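Local coordinates for ABC transporter, substrate-binding protein (Clostridium perfringens, PDB 4EDP) that probably captures a solute outside the cell and delivers it to the membrane components of an ABC importer, at residues Leu205-Lys209 against Trp346-Met350. Sequence-based numbering, arbitrary orientation.
Sequences LEALK and WNRIM
Lys209, near the C-terminal end of helix 199-208, reaches over to Ile349 near the C-terminal end of helix 332-350, where two helices of one lobe of a periplasmic-binding-protein fold pack together. Its NZ gives a hydrogen bond to Ile349 O at 2.6 Å, a C=O...N angle of 162° bringing the ammonium almost straight onto the carbonyl. Two bends near its end, at the third and fourth torsions, curl the lysine chain onto Ile349, with CD resting 3.8 Å from Ile349 CG2. A positive group at this carbonyl probably suits the negative end of the helix dipole. The other arm of Ile349 works one turn back: its CD1 lies 3.6 Å from Glu206 CG, the two side chains crossing at about a right angle. Farther out, Glu206 OE2 stays 4.1 Å from Arg348 NH1, beyond salt-bridge range, the carboxylate and guanidinium planes 71° apart; a water donates to OE2 and accepts a weak bond from Arg348 NH2, which also bonds Asn345. On the buried side Leu205 CD1 meets Trp346 CZ3 at 3.7 Å, while Met350, bent at its second torsion, brings CE to 3.7 Å from Leu205 O. Trp346 also packs against Met181 of helix 178-189. The two helices thus lie side by side, with Trp346 and Met350 both touching Ile170 of strand 168-171, as in the alpha/beta lobes of solute-binding proteins.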
loop_
_atom_site.group_PDB
_atom_site.type_symbol
_atom_site.label_atom_id
_atom_site.label_comp_id
_atom_site.label_asym_id
_atom_site.label_seq_id
_atom_site.Cartn_x
_atom_site.Cartn_y
_atom_site.Cartn_z
ATOM N N LEU A 205 -4.656 21.735 0.872
ATOM C CA LEU A 205 -5.881 20.920 0.813
ATOM C C LEU A 205 -7.121 21.823 0.914
ATOM O O LEU A 205 -8.128 21.559 0.243
ATOM C CB LEU A 205 -5.872 19.814 1.860
ATOM C CG LEU A 205 -4.863 18.682 1.590
ATOM C CD1 LEU A 205 -4.741 17.774 2.782
ATOM C CD2 LEU A 205 -5.280 17.867 0.340
ATOM N N GLU A 206 -7.074 22.866 1.749
ATOM C CA GLU A 206 -8.195 23.815 1.809
ATOM C C GLU A 206 -8.412 24.415 0.428
ATOM O O GLU A 206 -9.562 24.576 -0.033
ATOM C CB GLU A 206 -7.938 24.992 2.782
ATOM C CG GLU A 206 -7.848 24.641 4.203
ATOM C CD GLU A 206 -7.684 25.873 5.102
ATOM O OE1 GLU A 206 -7.373 26.980 4.599
ATOM O OE2 GLU A 206 -7.876 25.721 6.321
ATOM N N ALA A 207 -7.306 24.771 -0.229
ATOM C CA ALA A 207 -7.368 25.377 -1.549
ATOM C C ALA A 207 -7.928 24.425 -2.605
ATOM O O ALA A 207 -8.463 24.869 -3.619
ATOM C CB ALA A 207 -5.996 25.902 -1.977
ATOM N N LEU A 208 -7.809 23.122 -2.379
ATOM C CA LEU A 208 -8.311 22.140 -3.350
ATOM C C LEU A 208 -9.825 21.896 -3.227
ATOM O O LEU A 208 -10.446 21.348 -4.146
ATOM C CB LEU A 208 -7.590 20.814 -3.119
ATOM C CG LEU A 208 -7.837 19.662 -4.074
ATOM C CD1 LEU A 208 -7.371 20.052 -5.500
ATOM C CD2 LEU A 208 -7.088 18.423 -3.574
ATOM N N LYS A 209 -10.404 22.314 -2.106
ATOM C CA LYS A 209 -11.828 22.073 -1.809
ATOM C C LYS A 209 -12.832 22.309 -2.927
ATOM O O LYS A 209 -13.723 21.495 -3.099
ATOM C CB LYS A 209 -12.297 22.822 -0.568
ATOM C CG LYS A 209 -11.681 22.374 0.762
ATOM C CD LYS A 209 -12.092 23.309 1.919
ATOM C CE LYS A 209 -13.603 23.354 2.156
ATOM N NZ LYS A 209 -14.190 22.014 2.500
ATOM N N TRP A 346 -7.939 17.092 8.622
ATOM C CA TRP A 346 -8.598 16.644 7.388
ATOM C C TRP A 346 -10.104 16.756 7.507
ATOM O O TRP A 346 -10.759 17.349 6.650
ATOM C CB TRP A 346 -8.225 15.193 7.105
ATOM C CG TRP A 346 -8.819 14.617 5.847
ATOM C CD1 TRP A 346 -10.074 14.080 5.695
ATOM C CD2 TRP A 346 -8.161 14.467 4.576
ATOM N NE1 TRP A 346 -10.233 13.621 4.409
ATOM C CE2 TRP A 346 -9.072 13.839 3.706
ATOM C CE3 TRP A 346 -6.883 14.787 4.101
ATOM C CZ2 TRP A 346 -8.754 13.549 2.382
ATOM C CZ3 TRP A 346 -6.560 14.500 2.789
ATOM C CH2 TRP A 346 -7.496 13.886 1.937
ATOM N N ASN A 347 -10.650 16.176 8.571
ATOM C CA ASN A 347 -12.086 16.217 8.797
ATOM C C ASN A 347 -12.609 17.644 8.956
ATOM O O ASN A 347 -13.678 17.965 8.460
ATOM C CB ASN A 347 -12.469 15.345 10.000
ATOM C CG ASN A 347 -12.292 13.853 9.724
ATOM O OD1 ASN A 347 -12.271 13.428 8.569
ATOM N ND2 ASN A 347 -12.192 13.054 10.781
ATOM N N ARG A 348 -11.861 18.492 9.651
ATOM C CA ARG A 348 -12.247 19.886 9.831
ATOM C C ARG A 348 -12.347 20.572 8.473
ATOM O O ARG A 348 -13.272 21.340 8.218
ATOM C CB ARG A 348 -11.218 20.598 10.717
ATOM C CG ARG A 348 -11.415 22.105 10.884
ATOM C CD ARG A 348 -10.368 22.678 11.835
ATOM N NE ARG A 348 -9.005 22.382 11.397
ATOM C CZ ARG A 348 -8.312 23.110 10.521
ATOM N NH1 ARG A 348 -8.845 24.197 9.976
ATOM N NH2 ARG A 348 -7.080 22.744 10.181
ATOM N N ILE A 349 -11.401 20.264 7.593
ATOM C CA ILE A 349 -11.347 20.853 6.257
ATOM C C ILE A 349 -12.299 20.290 5.228
ATOM O O ILE A 349 -12.957 21.038 4.510
ATOM C CB ILE A 349 -9.958 20.653 5.621
ATOM C CG1 ILE A 349 -8.942 21.579 6.260
ATOM C CG2 ILE A 349 -10.018 20.953 4.144
ATOM C CD1 ILE A 349 -7.553 21.399 5.681
ATOM N N MET A 350 -12.341 18.971 5.126
ATOM C CA MET A 350 -13.163 18.306 4.123
ATOM C C MET A 350 -14.580 17.990 4.594
ATOM O O MET A 350 -15.522 18.017 3.796
ATOM C CB MET A 350 -12.481 16.997 3.694
ATOM C CG MET A 350 -11.128 17.158 2.989
ATOM S SD MET A 350 -11.273 17.842 1.325
ATOM C CE MET A 350 -9.557 18.231 0.957
HETATM O O HOH W 1 -5.644 23.944 7.380
#